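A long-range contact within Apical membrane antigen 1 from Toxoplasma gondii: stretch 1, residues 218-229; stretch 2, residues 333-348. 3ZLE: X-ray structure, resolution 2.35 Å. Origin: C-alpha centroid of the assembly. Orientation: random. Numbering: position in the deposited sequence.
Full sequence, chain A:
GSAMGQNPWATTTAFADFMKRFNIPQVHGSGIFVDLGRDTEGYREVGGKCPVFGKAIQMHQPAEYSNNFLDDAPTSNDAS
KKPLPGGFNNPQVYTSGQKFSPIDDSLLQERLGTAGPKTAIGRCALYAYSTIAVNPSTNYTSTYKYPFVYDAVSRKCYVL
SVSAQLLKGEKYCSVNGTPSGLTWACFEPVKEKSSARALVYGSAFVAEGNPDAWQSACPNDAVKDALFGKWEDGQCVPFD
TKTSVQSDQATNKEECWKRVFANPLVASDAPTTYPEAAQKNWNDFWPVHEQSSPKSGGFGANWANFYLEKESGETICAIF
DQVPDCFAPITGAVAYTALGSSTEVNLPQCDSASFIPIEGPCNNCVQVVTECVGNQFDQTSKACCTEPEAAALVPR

Stretch 1 (218-229) CPNDAVKDALFG
Stretch 2, residues 333-348: AVAYTALGSSTEVNLP

Stretch 1 inserts its short strand at Ala 222 and Val 223 between two segments of stretch 2, antiparallel to the strand through Val 334 and Ala 335 and parallel to Glu 344 and Val 345. The contact between the stretches buries 1210 Å², both sides summed, and alanines and a glycine sit at several of the close approaches.

Stretch 2 begins at Ala 333 (phi/psi -80/159), whose CB points toward stretch 1 and meets Leu 227 CD2 at 3.5 Å; Leu 227 reaches it with an m,t rotamer. The Ala 333 carbonyl faces the corner at Lys 224 and Asp 225, receiving a weak hydrogen bond from Asp 225 N to Ala 333 O (2.7 Å). Asp 225 makes the turn at 57/45.

Val 334 (-134/139, chi1 t) lies opposite Lys 224, CA to CA 4.8 Å, in a non-hydrogen-bonded pair, while Val 334 CG1 packs 3.7 Å from Ala 222 CB. Ala 335 (-110/120) pairs with Val 223, CA to CA 5.0 Å, through two bonds: Ala 335 N to Val 223 O and Val 223 N to Ala 335 O, both 2.9 Å. Its methyl lies over one face of the Phe 228 ring, with Ala 335 CB 3.6 Å from the ring centroid; Phe 228 takes chi1 m and chi2 -66°. Tyr 336, also chi1 m, starts away from stretch 1, yet its CE1 returns to 3.5 Å from Ala 222 CB.

Thr 337 (chi1 p) uses its hydroxyl to organise the following turn: Gly 340 N donates to Thr 337 OG1 at 3.0 Å. A water bridges the two stretches here, 2.7 Å from Thr 337 OG1 and 2.9 Å from Pro 219 O. Leu 339 (m,t) covers the proline, its CD1 3.9 Å from Pro 219 CG. Gly 340 (-74/172) suits a tight crossing, its CA 3.2 Å from Pro 219 O; an ideal CB would clash with that oxygen at 2.8 Å.

Next, Ser 341 N donates almost linearly to Asn 220 O at 2.8 Å. Thr 343 (chi1 p) offers OG1 to Asp 221 OD1, also 2.8 Å, a polar link suited to this exposed border. The parallel ladder then alternates: Ala 222 N to Thr 343 O (2.9 Å), Val 345 N to Ala 222 O (3.0 Å), Lys 224 N to Val 345 O (3.0 Å). Between them, Glu 344 (-112/136) and Val 345 (-117/161) send their side chains to opposite faces.

Asn 346 OD1 shares a water with Lys 224 O, 2.9 Å from each. Leu 347 (m,t) closes the contact hydrophobically: Leu 347 CD2 lies 3.6 Å from Val 223 CG1, and both Leu 347 CD1 and CD2 lie 3.8 Å from Ala 226 CB.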

ATOM      1  N   CYS A 218       5.295  -6.460   7.751  1.00 26.22           N
ATOM      2  CA  CYS A 218       4.345  -5.925   6.741  1.00 22.67           C
ATOM      3  C   CYS A 218       4.177  -6.839   5.529  1.00 19.97           C
ATOM      4  O   CYS A 218       5.066  -7.662   5.207  1.00 19.39           O
ATOM      5  CB  CYS A 218       4.796  -4.553   6.251  1.00 21.82           C
ATOM      6  SG  CYS A 218       4.548  -3.179   7.416  1.00 28.13           S
ATOM      7  N   PRO A 219       3.044  -6.717   4.849  1.00 18.79           N
ATOM      8  CA  PRO A 219       2.776  -7.599   3.709  1.00 18.72           C
ATOM      9  C   PRO A 219       3.391  -7.055   2.418  1.00 20.85           C
ATOM     10  O   PRO A 219       2.689  -6.585   1.550  1.00 23.43           O
ATOM     11  CB  PRO A 219       1.254  -7.589   3.627  1.00 18.69           C
ATOM     12  CG  PRO A 219       0.875  -6.233   4.119  1.00 21.80           C
ATOM     13  CD  PRO A 219       1.931  -5.782   5.104  1.00 17.70           C
ATOM     14  N   ASN A 220       4.696  -7.107   2.331  1.00 18.77           N
ATOM     15  CA  ASN A 220       5.441  -6.455   1.266  1.00 17.16           C
ATOM     16  C   ASN A 220       5.376  -7.110  -0.064  1.00 18.95           C
ATOM     17  O   ASN A 220       5.552  -6.431  -1.064  1.00 18.22           O
ATOM     18  CB  ASN A 220       6.887  -6.300   1.659  1.00 19.29           C
ATOM     19  CG  ASN A 220       7.031  -5.827   3.047  1.00 20.36           C
ATOM     20  OD1 ASN A 220       6.461  -4.788   3.411  1.00 23.54           O
ATOM     21  ND2 ASN A 220       7.746  -6.582   3.864  1.00 17.35           N
ATOM     22  N   ASP A 221       5.072  -8.414  -0.103  1.00 22.60           N
ATOM     23  CA  ASP A 221       5.110  -9.189  -1.342  1.00 23.47           C
ATOM     24  C   ASP A 221       3.878 -10.045  -1.595  1.00 20.76           C
ATOM     25  O   ASP A 221       3.141 -10.399  -0.669  1.00 18.36           O
ATOM     26  CB  ASP A 221       6.384 -10.062  -1.373  1.00 24.53           C
ATOM     27  CG  ASP A 221       7.638  -9.264  -1.102  1.00 34.85           C
ATOM     28  OD1 ASP A 221       8.017  -8.455  -1.973  1.00 43.42           O
ATOM     29  OD2 ASP A 221       8.260  -9.449  -0.026  1.00 29.00           O
ATOM     30  N   ALA A 222       3.622 -10.322  -2.872  1.00 22.04           N
ATOM     31  CA  ALA A 222       2.602 -11.287  -3.303  1.00 19.94           C
ATOM     32  C   ALA A 222       3.044 -12.654  -2.858  1.00 21.32           C
ATOM     33  O   ALA A 222       4.207 -12.868  -2.601  1.00 16.53           O
ATOM     34  CB  ALA A 222       2.462 -11.244  -4.824  1.00 20.91           C
ATOM     35  N   VAL A 223       2.097 -13.563  -2.632  1.00 18.62           N
ATOM     36  CA  VAL A 223       2.494 -14.858  -2.199  1.00 24.91           C
ATOM     37  C   VAL A 223       2.206 -15.819  -3.363  1.00 28.81           C
ATOM     38  O   VAL A 223       1.085 -15.883  -3.846  1.00 29.01           O
ATOM     39  CB  VAL A 223       1.747 -15.277  -0.916  1.00 24.33           C
ATOM     40  CG1 VAL A 223       2.208 -16.652  -0.483  1.00 24.10           C
ATOM     41  CG2 VAL A 223       1.993 -14.260   0.191  1.00 22.93           C
ATOM     42  N   LYS A 224       3.236 -16.499  -3.857  1.00 26.31           N
ATOM     43  CA  LYS A 224       3.055 -17.375  -5.021  1.00 30.25           C
ATOM     44  C   LYS A 224       2.593 -18.766  -4.646  1.00 26.11           C
ATOM     45  O   LYS A 224       2.885 -19.279  -3.536  1.00 30.05           O
ATOM     46  CB  LYS A 224       4.284 -17.371  -5.980  1.00 29.40           C
ATOM     47  CG  LYS A 224       5.436 -18.287  -5.629  1.00 35.61           C
ATOM     48  CD  LYS A 224       6.692 -18.027  -6.513  1.00 38.78           C
ATOM     49  CE  LYS A 224       7.980 -18.171  -5.685  1.00 45.30           C
ATOM     50  NZ  LYS A 224       9.290 -18.100  -6.438  1.00 43.20           N
ATOM     51  N   ASP A 225       1.736 -19.297  -5.486  1.00 23.29           N
ATOM     52  CA  ASP A 225       1.144 -20.624  -5.299  1.00 20.66           C
ATOM     53  C   ASP A 225       0.423 -20.789  -4.016  1.00 21.61           C
ATOM     54  O   ASP A 225       0.537 -21.829  -3.378  1.00 25.22           O
ATOM     55  CB  ASP A 225       2.189 -21.721  -5.479  1.00 23.49           C
ATOM     56  CG  ASP A 225       2.928 -21.608  -6.800  1.00 31.87           C
ATOM     57  OD1 ASP A 225       2.370 -20.984  -7.755  1.00 30.80           O
ATOM     58  OD2 ASP A 225       4.118 -21.971  -6.827  1.00 35.92           O
ATOM     59  N   ALA A 226      -0.396 -19.798  -3.660  1.00 26.92           N
ATOM     60  CA  ALA A 226      -1.191 -19.885  -2.428  1.00 26.99           C
ATOM     61  C   ALA A 226      -2.309 -18.904  -2.502  1.00 28.43           C
ATOM     62  O   ALA A 226      -2.234 -17.943  -3.263  1.00 23.44           O
ATOM     63  CB  ALA A 226      -0.325 -19.595  -1.206  1.00 22.39           C
ATOM     64  N   LEU A 227      -3.417 -19.215  -1.814  1.00 24.87           N
ATOM     65  CA  LEU A 227      -4.494 -18.284  -1.712  1.00 23.55           C
ATOM     66  C   LEU A 227      -4.754 -17.943  -0.245  1.00 24.44           C
ATOM     67  O   LEU A 227      -4.619 -18.816   0.646  1.00 19.47           O
ATOM     68  CB  LEU A 227      -5.756 -18.905  -2.310  1.00 27.96           C
ATOM     69  CG  LEU A 227      -5.763 -19.146  -3.809  1.00 30.00           C
ATOM     70  CD1 LEU A 227      -7.079 -19.809  -4.166  1.00 27.96           C
ATOM     71  CD2 LEU A 227      -5.615 -17.832  -4.589  1.00 20.18           C
ATOM     72  N   PHE A 228      -5.168 -16.700   0.008  1.00 19.32           N
ATOM     73  CA  PHE A 228      -5.690 -16.342   1.303  1.00 22.09           C
ATOM     74  C   PHE A 228      -6.935 -17.176   1.576  1.00 24.36           C
ATOM     75  O   PHE A 228      -7.788 -17.332   0.694  1.00 24.22           O
ATOM     76  CB  PHE A 228      -6.032 -14.847   1.376  1.00 24.29           C
ATOM     77  CG  PHE A 228      -4.828 -13.930   1.231  1.00 21.31           C
ATOM     78  CD1 PHE A 228      -3.843 -13.917   2.184  1.00 16.85           C
ATOM     79  CD2 PHE A 228      -4.763 -13.025   0.201  1.00 18.25           C
ATOM     80  CE1 PHE A 228      -2.785 -13.064   2.079  1.00 16.82           C
ATOM     81  CE2 PHE A 228      -3.690 -12.155   0.073  1.00 19.64           C
ATOM     82  CZ  PHE A 228      -2.718 -12.153   1.035  1.00 16.48           C
ATOM     83  N   GLY A 229      -7.009 -17.765   2.776  1.00 24.29           N
ATOM     84  CA  GLY A 229      -8.257 -18.407   3.240  1.00 28.69           C
ATOM     85  C   GLY A 229      -8.668 -18.131   4.685  1.00 31.68           C
ATOM     86  O   GLY A 229      -8.175 -17.200   5.320  1.00 25.74           O
ATOM     87  N   ALA A 333      -1.702 -20.224  -8.327  1.00 24.35           N
ATOM     88  CA  ALA A 333      -2.475 -19.071  -7.761  1.00 29.86           C
ATOM     89  C   ALA A 333      -1.546 -17.990  -7.168  1.00 26.22           C
ATOM     90  O   ALA A 333      -0.409 -18.288  -6.808  1.00 24.83           O
ATOM     91  CB  ALA A 333      -3.443 -19.558  -6.674  1.00 31.08           C
ATOM     92  N   VAL A 334      -2.036 -16.757  -7.033  1.00 24.63           N
ATOM     93  CA  VAL A 334      -1.244 -15.686  -6.338  1.00 25.89           C
ATOM     94  C   VAL A 334      -2.093 -14.889  -5.334  1.00 34.88           C
ATOM     95  O   VAL A 334      -3.274 -14.603  -5.576  1.00 29.86           O
ATOM     96  CB  VAL A 334      -0.564 -14.730  -7.331  1.00 29.74           C
ATOM     97  CG1 VAL A 334       0.410 -13.779  -6.591  1.00 27.88           C
ATOM     98  CG2 VAL A 334       0.211 -15.521  -8.395  1.00 28.31           C
ATOM     99  N   ALA A 335      -1.519 -14.580  -4.172  1.00 36.91           N
ATOM    100  CA  ALA A 335      -2.242 -13.769  -3.193  1.00 27.36           C
ATOM    101  C   ALA A 335      -1.643 -12.396  -3.069  1.00 29.30           C
ATOM    102  O   ALA A 335      -0.451 -12.247  -2.746  1.00 29.20           O
ATOM    103  CB  ALA A 335      -2.317 -14.451  -1.858  1.00 23.13           C
ATOM    104  N   TYR A 336      -2.460 -11.389  -3.353  1.00 22.31           N
ATOM    105  CA  TYR A 336      -1.989 -10.017  -3.450  1.00 24.12           C
ATOM    106  C   TYR A 336      -2.596  -9.152  -2.310  1.00 22.99           C
ATOM    107  O   TYR A 336      -3.735  -9.409  -1.847  1.00 20.14           O
ATOM    108  CB  TYR A 336      -2.472  -9.447  -4.798  1.00 28.92           C
ATOM    109  CG  TYR A 336      -1.715  -9.967  -5.992  1.00 28.02           C
ATOM    110  CD1 TYR A 336      -0.369  -9.639  -6.170  1.00 27.54           C
ATOM    111  CD2 TYR A 336      -2.340 -10.766  -6.958  1.00 21.97           C
ATOM    112  CE1 TYR A 336       0.315 -10.003  -7.275  1.00 22.02           C
ATOM    113  CE2 TYR A 336      -1.643 -11.174  -8.107  1.00 26.81           C
ATOM    114  CZ  TYR A 336      -0.314 -10.773  -8.255  1.00 30.78           C
ATOM    115  OH  TYR A 336       0.432 -11.187  -9.327  1.00 23.02           O
ATOM    116  N   THR A 337      -1.966  -8.038  -1.989  1.00 19.11           N
ATOM    117  CA  THR A 337      -2.713  -7.004  -1.215  1.00 19.09           C
ATOM    118  C   THR A 337      -2.627  -5.644  -1.821  1.00 20.95           C
ATOM    119  O   THR A 337      -1.710  -5.330  -2.603  1.00 25.88           O
ATOM    120  CB  THR A 337      -2.272  -6.903   0.235  1.00 21.39           C
ATOM    121  OG1 THR A 337      -1.022  -6.236   0.299  1.00 23.29           O
ATOM    122  CG2 THR A 337      -2.172  -8.267   0.897  1.00 20.97           C
ATOM    123  N   ALA A 338      -3.490  -4.764  -1.365  1.00 20.75           N
ATOM    124  CA  ALA A 338      -3.315  -3.358  -1.695  1.00 17.31           C
ATOM    125  C   ALA A 338      -2.011  -2.746  -1.191  1.00 18.81           C
ATOM    126  O   ALA A 338      -1.481  -1.801  -1.816  1.00 19.84           O
ATOM    127  CB  ALA A 338      -4.498  -2.545  -1.266  1.00 15.15           C
ATOM    128  N   LEU A 339      -1.413  -3.343  -0.180  1.00 18.02           N
ATOM    129  CA  LEU A 339      -0.079  -2.803   0.297  1.00 22.23           C
ATOM    130  C   LEU A 339       1.136  -3.258  -0.482  1.00 23.02           C
ATOM    131  O   LEU A 339       2.089  -2.469  -0.704  1.00 18.55           O
ATOM    132  CB  LEU A 339       0.129  -3.104   1.757  1.00 18.76           C
ATOM    133  CG  LEU A 339      -0.750  -2.194   2.616  1.00 19.71           C
ATOM    134  CD1 LEU A 339      -0.946  -2.782   3.993  1.00 22.42           C
ATOM    135  CD2 LEU A 339      -0.104  -0.823   2.686  1.00 20.85           C
ATOM    136  N   GLY A 340       1.150  -4.556  -0.805  1.00 21.63           N
ATOM    137  CA  GLY A 340       2.349  -5.214  -1.280  1.00 22.69           C
ATOM    138  C   GLY A 340       2.747  -4.870  -2.692  1.00 23.36           C
ATOM    139  O   GLY A 340       2.051  -4.115  -3.380  1.00 24.37           O
ATOM    140  N   SER A 341       3.939  -5.343  -3.068  1.00 26.68           N
ATOM    141  CA  SER A 341       4.407  -5.373  -4.457  1.00 28.11           C
ATOM    142  C   SER A 341       3.785  -6.511  -5.244  1.00 24.53           C
ATOM    143  O   SER A 341       3.141  -7.351  -4.694  1.00 21.61           O
ATOM    144  CB  SER A 341       5.931  -5.561  -4.498  1.00 25.75           C
ATOM    145  OG  SER A 341       6.450  -5.023  -5.714  1.00 29.70           O
ATOM    146  N   SER A 342       4.115  -6.611  -6.518  1.00 25.44           N
ATOM    147  CA  SER A 342       3.734  -7.784  -7.277  1.00 27.74           C
ATOM    148  C   SER A 342       4.875  -8.794  -7.275  1.00 24.58           C
ATOM    149  O   SER A 342       4.692  -9.895  -7.748  1.00 28.05           O
ATOM    150  CB  SER A 342       3.370  -7.419  -8.735  1.00 23.69           C
ATOM    151  OG  SER A 342       4.482  -6.810  -9.374  1.00 29.01           O
ATOM    152  N   THR A 343       6.040  -8.426  -6.726  1.00 21.21           N
ATOM    153  CA  THR A 343       7.121  -9.392  -6.614  1.00 22.64           C
ATOM    154  C   THR A 343       6.611 -10.509  -5.718  1.00 24.48           C
ATOM    155  O   THR A 343       5.820 -10.249  -4.830  1.00 21.65           O
ATOM    156  CB  THR A 343       8.402  -8.779  -6.033  1.00 32.32           C
ATOM    157  OG1 THR A 343       8.112  -8.108  -4.791  1.00 29.64           O
ATOM    158  CG2 THR A 343       9.011  -7.813  -7.018  1.00 24.25           C
ATOM    159  N   GLU A 344       6.975 -11.757  -6.007  1.00 22.71           N
ATOM    160  CA  GLU A 344       6.374 -12.921  -5.327  1.00 23.24           C
ATOM    161  C   GLU A 344       7.318 -13.704  -4.397  1.00 25.87           C
ATOM    162  O   GLU A 344       8.485 -13.931  -4.755  1.00 23.24           O
ATOM    163  CB  GLU A 344       5.791 -13.883  -6.374  1.00 24.87           C
ATOM    164  CG  GLU A 344       4.727 -13.244  -7.286  1.00 25.99           C
ATOM    165  CD  GLU A 344       4.308 -14.170  -8.413  1.00 23.81           C
ATOM    166  OE1 GLU A 344       4.844 -15.303  -8.497  1.00 29.04           O
ATOM    167  OE2 GLU A 344       3.533 -13.734  -9.252  1.00 25.55           O
ATOM    168  N   VAL A 345       6.843 -14.070  -3.189  1.00 19.36           N
ATOM    169  CA  VAL A 345       7.641 -14.862  -2.301  1.00 21.02           C
ATOM    170  C   VAL A 345       6.927 -16.195  -2.083  1.00 19.33           C
ATOM    171  O   VAL A 345       5.709 -16.295  -2.236  1.00 18.35           O
ATOM    172  CB  VAL A 345       7.827 -14.186  -0.922  1.00 19.20           C
ATOM    173  CG1 VAL A 345       8.656 -12.940  -0.975  1.00 19.35           C
ATOM    174  CG2 VAL A 345       6.533 -14.088  -0.154  1.00 20.82           C
ATOM    175  N   ASN A 346       7.670 -17.179  -1.635  1.00 19.20           N
ATOM    176  CA  ASN A 346       7.051 -18.410  -1.216  1.00 22.61           C
ATOM    177  C   ASN A 346       6.437 -18.387   0.174  1.00 27.82           C
ATOM    178  O   ASN A 346       6.831 -17.588   1.042  1.00 28.08           O
ATOM    179  CB  ASN A 346       8.042 -19.543  -1.342  1.00 26.62           C
ATOM    180  CG  ASN A 346       8.179 -20.013  -2.778  1.00 32.43           C
ATOM    181  OD1 ASN A 346       7.179 -20.141  -3.494  1.00 35.21           O
ATOM    182  ND2 ASN A 346       9.407 -20.122  -3.245  1.00 27.52           N
ATOM    183  N   LEU A 347       5.542 -19.340   0.396  1.00 25.01           N
ATOM    184  CA  LEU A 347       5.092 -19.689   1.718  1.00 20.42           C
ATOM    185  C   LEU A 347       6.308 -20.144   2.468  1.00 25.23           C
ATOM    186  O   LEU A 347       7.244 -20.661   1.864  1.00 28.87           O
ATOM    187  CB  LEU A 347       4.079 -20.844   1.648  1.00 18.77           C
ATOM    188  CG  LEU A 347       2.713 -20.529   1.028  1.00 22.69           C
ATOM    189  CD1 LEU A 347       1.818 -21.770   1.004  1.00 19.81           C
ATOM    190  CD2 LEU A 347       2.038 -19.379   1.805  1.00 17.69           C
ATOM    191  N   PRO A 348       6.303 -19.966   3.797  1.00 19.68           N
ATOM    192  CA  PRO A 348       7.412 -20.472   4.571  1.00 21.58           C
ATOM    193  C   PRO A 348       7.481 -21.969   4.395  1.00 26.60           C
ATOM    194  O   PRO A 348       6.459 -22.627   4.280  1.00 29.28           O
ATOM    195  CB  PRO A 348       7.059 -20.117   6.043  1.00 18.20           C
ATOM    196  CG  PRO A 348       5.770 -19.343   5.985  1.00 19.68           C
ATOM    197  CD  PRO A 348       5.439 -19.042   4.543  1.00 18.12           C
TER
HETATM  198  O   HOH W   1       0.896  -7.967  -0.293  1.00 29.86           O
HETATM  199  O   HOH W   2       0.460 -10.757  -0.575  1.00 41.74           O
HETATM  200  O   HOH W   3       9.236 -15.212  -7.224  1.00 24.80           O
HETATM  201  O   HOH W   4       4.765 -20.942  -2.166  1.00 30.51           O
HETATM  202  O   HOH W   5       2.114 -18.412  -9.035  1.00 34.57           O